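Local coordinates for 16S rRNA processing protein (Pseudomonas aeruginosa, PDB 2F1L) that probably assists the last step of 30S ribosomal subunit assembly, possibly that of its head region, and supports efficient processing of 16S rRNA, at residues D43-L48 with G70-K75; H136-G141 with V145-P150; L170-D173 with E178-V181. All coordinates share one frame; numbering follows the deposited sequence. Where two conformers were deposited one is given.

The three contacts fall in two parts of the chain. Contact 1 sets the loop 43-48 of the N-terminal domain against the end of strand 61-73 and the turn after it by sparse side-chain packing, with no hydrogen bond across it. Contacts 2 and 3 are antiparallel hairpins of one six-stranded sheet in the PRC barrel domain, each tied by backbone hydrogen bonds. Contact 2 is buried, with largely apolar side chains; contacts 1 and 3 are both partly buried, and contact 3 has a polar face and an apolar one. Asp46 OD2 of contact 1 lies 2.7 Å from Ser171 OG of contact 3, a probable hydrogen bond. Contacts 2 and 3 meet at Met146 SE and Met179 CE, 3.7 Å apart.

Contact 1: residues D43-L48 with G70-K75; sequences DPLDNL and GRLHGK
Leu45 extends its CD2 methyl over the turn that ends the 70-75 segment, where it meets Lys75 twice: CD2 of Leu45 is 3.5 Å from the carbonyl O of Lys75 and 3.9 Å from its CD. With chi1 at -161°, CG of Leu45 stands opposite the backbone N, and the branch is carried out toward the lysine. The two side chains cross at about a right angle, and the leucine meets CD and CE, not the ammonium end. Lys75 is bent at chi2, chi3 and chi4, and its NZ is engaged elsewhere, in a salt bridge with Asp182 and a hydrogen bond to Gln167 O. The same Leu45 methyl also approaches Leu72, CD2 to CD2, at 4.3 Å. Leu72 CD2 further lies 4.2 Å from CB of Asp46, a marginal apolar touch that does not involve the carboxylate, whose OD2 is hydrogen-bonded to Ser171 OG. Both segments belong to the RimM N-terminal domain: 43-48 follows strand 35-40, and 70-75 holds the end of strand 61-73, part of this domain's antiparallel sheet, and the turn into strand 76-81. Loop 43-48 also reaches the PRC barrel domain, through backbone hydrogen bonds of Leu45 with Val169 and of Asp46 with Leu170. No hydrogen bond spans the contact, and only 194 Å² is buried. Beside it, Arg71 grips Leu72 O side-on with two nitrogens, NE at 3.0 Å and NH2 at 2.9 Å from that oxygen, which lies close to the guanidinium plane. One guanidinium face carries His73 CE1, while the His73 ring also stacks with Tyr30.

Contact 2: residues H136-G141 with V145-P150; sequences HLLETG and VMVVKP
This is a buried contact between the two strands of an antiparallel beta hairpin in the PRC barrel domain, formed by the end of strand 130-138 and strand 145-149, neighbours in the six-stranded mixed sheet. The strand axes approach to 4.7 Å, with 144° between their N-to-C directions. His136 with Val147 and Leu138 with Val145 are hydrogen-bonded pairs, while Leu137 with Met146 is a non-hydrogen-bonded pair between them. Val147 N donates to His136 O over 2.8 Å; Leu138 and Val145 are joined in both directions, Val145 N approaching Leu138 O in the carbonyl plane, on a lone pair. Leu137 CA adds a CA-H...O contact to Val145 O.

The face bearing His136, Leu138, Val145 and Val147 is mainly apolar across the contact. Leu138 CG lies 3.9 Å from Val147 CG2. Beyond the strand, Thr140 CG2 meets Val145 CG2 at 3.6 Å, the two side chains at about a right angle. Thr140 OG1 is hydrogen-bonded to Asn143 O and Ala142 N within the connecting turn, and Phe41 of the second subunit packs on Thr140 and Val145. On the other face, CG of Met146, a selenomethionine, touches Leu137 CD2 at 4.0 Å. The His136 chi1 of 62° sets its ring alongside Val147, whose CG2 makes a CH-pi contact over one ring face, toward the rim, 4.0 Å from the centroid and 18° off the normal.

Contact 3: residues L170-D173 with E178-V181; sequences LSID and EMRV
Backbone hydrogen bonds join Leu170 and Ser171 to Arg180: Leu170 N and Ser171 N both donate to Arg180 O, at 2.8 Å and 3.2 Å from that oxygen. Arg180 N returns a bond to Ser171 O. Asp173 and Glu178 are linked in both directions, with Asp173 N 2.8 Å from Glu178 O. Two residues facing Arg180 make a classic beta bulge in this antiparallel hairpin of the PRC barrel domain, at the sheet edge within the chain, strand 178-181 lying between 169-173 and 122-125.

Apolar packing occupies the face of Ile172 and Met179, a selenomethionine. Their side chains run side by side, pointing the same way, and Ile172 CD1 is 3.7 Å from Met179 CE; the chi3 of -89° bends the chain of Met179, and its CE meets both CD1 and CG1 of Ile172. Leu118 of helix 115-118 packs on both residues. Separately, beside the bulge, Arg180 CG approaches Leu170 CD1 at 4.1 Å, the two side chains passing at a slant.

Ser171, Asp173, Glu178 and Arg180 lie on the other face. Ser171 CB lies 4.2 Å from Arg180 CB, but their polar ends have partners elsewhere: Ser171 OG with Asp46 OD2, and Arg180 NH1 with Asp125 O. Asp173 OD1 accepts from Ala176 N in the connecting turn.

Contact 1: residues D43-L48 with G70-K75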
loop_
_atom_site.group_PDB
_atom_site.type_symbol
_atom_site.label_atom_id
_atom_site.label_comp_id
_atom_site.label_asym_id
_atom_site.label_seq_id
_atom_site.Cartn_x
_atom_site.Cartn_y
_atom_site.Cartn_z
ATOM N N ASP A 43 -2.925 7.064 6.357
ATOM C CA ASP A 43 -3.002 7.402 4.963
ATOM C C ASP A 43 -3.564 8.803 4.920
ATOM O O ASP A 43 -4.622 9.027 5.438
ATOM C CB ASP A 43 -3.970 6.459 4.267
ATOM C CG ASP A 43 -4.027 6.689 2.798
ATOM O OD1 ASP A 43 -3.275 7.573 2.302
ATOM O OD2 ASP A 43 -4.824 5.968 2.147
ATOM N N PRO A 44 -2.814 9.783 4.382
ATOM C CA PRO A 44 -1.458 9.888 3.893
ATOM C C PRO A 44 -0.471 9.532 4.977
ATOM O O PRO A 44 -0.809 9.628 6.170
ATOM C CB PRO A 44 -1.313 11.388 3.640
ATOM C CG PRO A 44 -2.664 11.866 3.378
ATOM C CD PRO A 44 -3.507 11.077 4.280
ATOM N N LEU A 45 0.766 9.212 4.591
ATOM C CA LEU A 45 1.764 8.878 5.596
ATOM C C LEU A 45 1.903 9.935 6.702
ATOM O O LEU A 45 2.157 9.593 7.865
ATOM C CB LEU A 45 3.124 8.654 4.955
ATOM C CG LEU A 45 4.176 7.881 5.767
ATOM C CD1 LEU A 45 3.705 6.506 6.081
ATOM C CD2 LEU A 45 5.460 7.804 4.961
ATOM N N ASP A 46 1.757 11.213 6.360
ATOM C CA ASP A 46 2.138 12.263 7.315
ATOM C C ASP A 46 1.007 12.653 8.233
ATOM O O ASP A 46 1.152 13.509 9.059
ATOM C CB ASP A 46 2.705 13.501 6.603
ATOM C CG ASP A 46 1.675 14.252 5.828
ATOM O OD1 ASP A 46 0.506 13.822 5.844
ATOM O OD2 ASP A 46 2.049 15.251 5.171
ATOM N N ASN A 47 -0.111 11.981 8.081
ATOM C CA ASN A 47 -1.301 12.280 8.788
ATOM C C ASN A 47 -1.181 11.996 10.264
ATOM O O ASN A 47 -1.817 12.628 11.074
ATOM C CB ASN A 47 -2.421 11.453 8.181
ATOM C CG ASN A 47 -3.753 11.806 8.751
ATOM O OD1 ASN A 47 -4.125 12.961 8.728
ATOM N ND2 ASN A 47 -4.472 10.821 9.302
ATOM N N LEU A 48 -0.336 11.040 10.612
ATOM C CA LEU A 48 0.037 10.827 11.997
ATOM C C LEU A 48 0.379 12.128 12.737
ATOM O O LEU A 48 0.069 12.268 13.904
ATOM C CB LEU A 48 1.220 9.863 12.051
ATOM C CG LEU A 48 1.798 9.543 13.433
ATOM C CD1 LEU A 48 0.730 8.967 14.281
ATOM C CD2 LEU A 48 2.882 8.571 13.342
ATOM N N GLY A 70 6.794 17.296 14.324
ATOM C CA GLY A 70 7.496 16.232 13.624
ATOM C C GLY A 70 7.637 16.461 12.125
ATOM O O GLY A 70 7.233 17.485 11.585
ATOM N N ARG A 71 8.256 15.487 11.466
ATOM C CA ARG A 71 8.431 15.503 10.026
ATOM C C ARG A 71 8.837 14.132 9.537
ATOM O O ARG A 71 9.298 13.288 10.330
ATOM C CB ARG A 71 9.486 16.512 9.625
ATOM C CG ARG A 71 10.822 16.329 10.330
ATOM C CD ARG A 71 11.969 17.014 9.579
ATOM N NE ARG A 71 12.179 16.314 8.324
ATOM C CZ ARG A 71 12.952 16.724 7.326
ATOM N NH1 ARG A 71 13.691 17.839 7.403
ATOM N NH2 ARG A 71 12.989 15.981 6.224
ATOM N N LEU A 72 8.638 13.922 8.234
ATOM C CA LEU A 72 9.109 12.740 7.551
ATOM C C LEU A 72 10.604 12.880 7.192
ATOM O O LEU A 72 11.081 13.949 6.830
ATOM C CB LEU A 72 8.357 12.541 6.242
ATOM C CG LEU A 72 6.844 12.421 6.141
ATOM C CD1 LEU A 72 6.480 12.046 4.708
ATOM C CD2 LEU A 72 6.322 11.394 7.070
ATOM N N HIS A 73 11.305 11.770 7.300
ATOM C CA HIS A 73 12.620 11.584 6.732
ATOM C C HIS A 73 12.529 10.341 5.830
ATOM O O HIS A 73 12.606 9.224 6.289
ATOM C CB HIS A 73 13.649 11.373 7.838
ATOM C CG HIS A 73 13.911 12.590 8.672
ATOM N ND1 HIS A 73 14.701 13.641 8.235
ATOM C CD2 HIS A 73 13.541 12.899 9.941
ATOM C CE1 HIS A 73 14.788 14.556 9.191
ATOM N NE2 HIS A 73 14.093 14.136 10.237
ATOM N N GLY A 74 12.301 10.531 4.546
ATOM C CA GLY A 74 12.046 9.417 3.659
ATOM C C GLY A 74 10.659 8.913 3.940
ATOM O O GLY A 74 9.678 9.668 3.809
ATOM N N LYS A 75 10.580 7.670 4.395
ATOM C CA LYS A 75 9.287 7.084 4.713
ATOM C C LYS A 75 9.137 6.799 6.205
ATOM O O LYS A 75 8.166 6.235 6.607
ATOM C CB LYS A 75 9.072 5.830 3.887
ATOM C CG LYS A 75 8.998 6.087 2.369
ATOM C CD LYS A 75 7.667 6.656 1.962
ATOM C CE LYS A 75 6.598 5.580 1.806
ATOM N NZ LYS A 75 6.989 4.609 0.716
#

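Contact 2: residues H136-G141 with V145-P150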
loop_
_atom_site.group_PDB
_atom_site.type_symbol
_atom_site.label_atom_id
_atom_site.label_comp_id
_atom_site.label_asym_id
_atom_site.label_seq_id
_atom_site.Cartn_x
_atom_site.Cartn_y
_atom_site.Cartn_z
ATOM N N HIS A 136 -9.581 10.893 -11.672
ATOM C CA HIS A 136 -10.654 10.291 -10.870
ATOM C C HIS A 136 -10.096 9.109 -10.105
ATOM O O HIS A 136 -8.896 8.817 -10.205
ATOM C CB HIS A 136 -11.899 9.895 -11.687
ATOM C CG HIS A 136 -11.659 8.851 -12.735
ATOM N ND1 HIS A 136 -11.083 9.139 -13.958
ATOM C CD2 HIS A 136 -11.994 7.532 -12.781
ATOM C CE1 HIS A 136 -11.043 8.039 -14.700
ATOM N NE2 HIS A 136 -11.582 7.045 -14.006
ATOM N N LEU A 137 -10.954 8.510 -9.283
ATOM C CA LEU A 137 -10.588 7.429 -8.383
ATOM C C LEU A 137 -11.384 6.207 -8.742
ATOM O O LEU A 137 -12.448 6.322 -9.316
ATOM C CB LEU A 137 -10.813 7.807 -6.917
ATOM C CG LEU A 137 -9.545 8.508 -6.417
ATOM C CD1 LEU A 137 -9.648 9.960 -6.703
ATOM C CD2 LEU A 137 -9.295 8.299 -4.959
ATOM N N LEU A 138 -10.843 5.040 -8.438
ATOM C CA LEU A 138 -11.529 3.783 -8.709
ATOM C C LEU A 138 -11.712 3.007 -7.431
ATOM O O LEU A 138 -10.834 2.952 -6.600
ATOM C CB LEU A 138 -10.743 2.899 -9.676
ATOM C CG LEU A 138 -10.390 3.440 -11.059
ATOM C CD1 LEU A 138 -9.558 2.385 -11.797
ATOM C CD2 LEU A 138 -11.591 3.831 -11.908
ATOM N N GLU A 139 -12.868 2.399 -7.294
ATOM C CA GLU A 139 -13.121 1.463 -6.233
ATOM C C GLU A 139 -12.678 0.103 -6.800
ATOM O O GLU A 139 -12.996 -0.230 -7.937
ATOM C CB GLU A 139 -14.602 1.569 -5.905
ATOM C CG GLU A 139 -15.111 0.887 -4.642
ATOM C CD GLU A 139 -16.636 0.870 -4.623
ATOM O OE1 GLU A 139 -17.226 1.883 -5.067
ATOM O OE2 GLU A 139 -17.233 -0.156 -4.219
ATOM N N THR A 140 -11.937 -0.664 -6.012
ATOM C CA THR A 140 -11.300 -1.869 -6.478
ATOM C C THR A 140 -11.590 -3.125 -5.655
ATOM O O THR A 140 -11.080 -4.207 -5.962
ATOM C CB THR A 140 -9.789 -1.723 -6.373
ATOM O OG1 THR A 140 -9.423 -1.753 -4.984
ATOM C CG2 THR A 140 -9.298 -0.418 -7.017
ATOM N N GLY A 141 -12.356 -3.022 -4.592
ATOM C CA GLY A 141 -12.453 -4.166 -3.694
ATOM C C GLY A 141 -11.267 -4.295 -2.730
ATOM O O GLY A 141 -11.257 -5.157 -1.878
ATOM N N VAL A 145 -7.879 3.311 -6.142
ATOM C CA VAL A 145 -6.803 3.644 -7.058
ATOM C C VAL A 145 -7.051 5.011 -7.609
ATOM O O VAL A 145 -8.189 5.372 -7.890
ATOM C CB VAL A 145 -6.745 2.628 -8.204
ATOM C CG1 VAL A 145 -5.879 3.136 -9.330
ATOM C CG2 VAL A 145 -6.224 1.262 -7.668
HETATM N N MSE A 146 -5.987 5.776 -7.777
HETATM C CA MSE A 146 -6.050 7.103 -8.376
HETATM C C MSE A 146 -5.604 7.021 -9.803
HETATM O O MSE A 146 -4.516 6.556 -10.089
HETATM C CB MSE A 146 -5.135 8.046 -7.644
HETATM C CG MSE A 146 -5.520 8.233 -6.222
HETATM SE SE MSE A 146 -4.040 9.040 -5.134
HETATM C CE MSE A 146 -2.572 7.739 -5.294
ATOM N N VAL A 147 -6.460 7.477 -10.706
ATOM C CA VAL A 147 -6.118 7.552 -12.121
ATOM C C VAL A 147 -5.453 8.901 -12.328
ATOM O O VAL A 147 -6.100 9.946 -12.199
ATOM C CB VAL A 147 -7.375 7.398 -13.056
ATOM C CG1 VAL A 147 -6.970 7.367 -14.516
ATOM C CG2 VAL A 147 -8.107 6.136 -12.746
ATOM N N VAL A 148 -4.151 8.858 -12.622
ATOM C CA VAL A 148 -3.323 10.057 -12.847
ATOM C C VAL A 148 -3.116 10.299 -14.341
ATOM O O VAL A 148 -2.537 9.456 -15.037
ATOM C CB VAL A 148 -2.002 9.886 -12.143
ATOM C CG1 VAL A 148 -1.147 11.121 -12.353
ATOM C CG2 VAL A 148 -2.266 9.683 -10.628
ATOM N N LYS A 149 -3.656 11.409 -14.848
ATOM C CA LYS A 149 -3.613 11.722 -16.296
ATOM C C LYS A 149 -2.450 12.680 -16.487
ATOM O O LYS A 149 -2.210 13.529 -15.643
ATOM C CB LYS A 149 -4.926 12.357 -16.806
ATOM N N PRO A 150 -1.735 12.564 -17.598
ATOM C CA PRO A 150 -0.687 13.547 -17.880
ATOM C C PRO A 150 -1.322 14.883 -18.260
ATOM O O PRO A 150 -2.455 14.907 -18.742
ATOM C CB PRO A 150 0.017 12.973 -19.113
ATOM C CG PRO A 150 -1.081 12.276 -19.837
ATOM C CD PRO A 150 -1.915 11.616 -18.709
#

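Contact 3: residues L170-D173 with E178-V181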
loop_
_atom_site.group_PDB
_atom_site.type_symbol
_atom_site.label_atom_id
_atom_site.label_comp_id
_atom_site.label_asym_id
_atom_site.label_seq_id
_atom_site.Cartn_x
_atom_site.Cartn_y
_atom_site.Cartn_z
ATOM N N LEU A 170 2.078 10.444 0.459
ATOM C CA LEU A 170 2.807 10.941 1.639
ATOM C C LEU A 170 2.139 12.163 2.288
ATOM O O LEU A 170 2.143 12.297 3.519
ATOM C CB LEU A 170 4.248 11.302 1.253
ATOM C CG LEU A 170 5.015 10.207 0.511
ATOM C CD1 LEU A 170 6.441 10.555 0.402
ATOM C CD2 LEU A 170 4.858 8.889 1.240
ATOM N N SER A 171 1.632 13.068 1.452
ATOM C CA SER A 171 1.131 14.351 1.924
ATOM C C SER A 171 0.115 14.844 0.912
ATOM O O SER A 171 0.329 14.719 -0.277
ATOM C CB SER A 171 2.266 15.394 1.999
ATOM O OG SER A 171 3.362 14.968 2.799
ATOM N N ILE A 172 -0.973 15.426 1.376
ATOM C CA ILE A 172 -1.979 16.016 0.484
ATOM C C ILE A 172 -2.191 17.441 0.941
ATOM O O ILE A 172 -2.524 17.664 2.089
ATOM C CB ILE A 172 -3.325 15.275 0.592
ATOM C CG1 ILE A 172 -3.157 13.851 0.128
ATOM C CG2 ILE A 172 -4.397 15.981 -0.199
ATOM C CD1 ILE A 172 -4.456 12.999 0.216
ATOM N N ASP A 173 -1.997 18.410 0.065
ATOM C CA ASP A 173 -2.327 19.787 0.419
ATOM C C ASP A 173 -3.414 20.285 -0.530
ATOM O O ASP A 173 -3.157 20.685 -1.662
ATOM C CB ASP A 173 -1.072 20.663 0.394
ATOM C CG ASP A 173 -1.320 22.031 0.957
ATOM O OD1 ASP A 173 -2.303 22.653 0.552
ATOM O OD2 ASP A 173 -0.536 22.506 1.799
ATOM N N GLU A 178 -1.818 20.178 -4.372
ATOM C CA GLU A 178 -0.681 19.314 -4.563
ATOM C C GLU A 178 -0.719 18.085 -3.695
ATOM O O GLU A 178 -1.214 18.101 -2.598
ATOM C CB GLU A 178 0.606 20.077 -4.277
ATOM C CG GLU A 178 1.036 20.938 -5.448
ATOM C CD GLU A 178 2.198 21.916 -5.131
ATOM O OE1 GLU A 178 2.616 22.070 -3.935
ATOM O OE2 GLU A 178 2.694 22.513 -6.124
HETATM N N MSE A 179 -0.144 17.024 -4.215
HETATM C CA MSE A 179 0.014 15.795 -3.487
HETATM C C MSE A 179 1.427 15.261 -3.682
HETATM O O MSE A 179 1.976 15.282 -4.798
HETATM C CB MSE A 179 -0.981 14.787 -3.977
HETATM C CG MSE A 179 -0.890 13.542 -3.209
HETATM SE SE MSE A 179 -1.865 12.063 -4.084
HETATM C CE MSE A 179 -3.762 12.252 -3.297
ATOM N N ARG A 180 2.046 14.826 -2.584
ATOM C CA ARG A 180 3.371 14.256 -2.675
ATOM C C ARG A 180 3.217 12.752 -2.501
ATOM O O ARG A 180 2.549 12.306 -1.554
ATOM C CB ARG A 180 4.260 14.828 -1.629
ATOM C CG ARG A 180 5.566 14.130 -1.464
ATOM C CD ARG A 180 6.557 14.476 -2.537
ATOM N NE ARG A 180 7.148 15.782 -2.297
ATOM C CZ ARG A 180 7.966 16.416 -3.135
ATOM N NH1 ARG A 180 8.333 15.858 -4.270
ATOM N NH2 ARG A 180 8.428 17.623 -2.824
ATOM N N VAL A 181 3.848 12.000 -3.425
ATOM C CA VAL A 181 3.762 10.551 -3.476
ATOM C C VAL A 181 5.113 9.931 -3.594
ATOM O O VAL A 181 6.081 10.584 -3.998
ATOM C CB VAL A 181 2.911 10.026 -4.637
ATOM C CG1 VAL A 181 1.506 10.624 -4.541
ATOM C CG2 VAL A 181 3.552 10.349 -5.968
#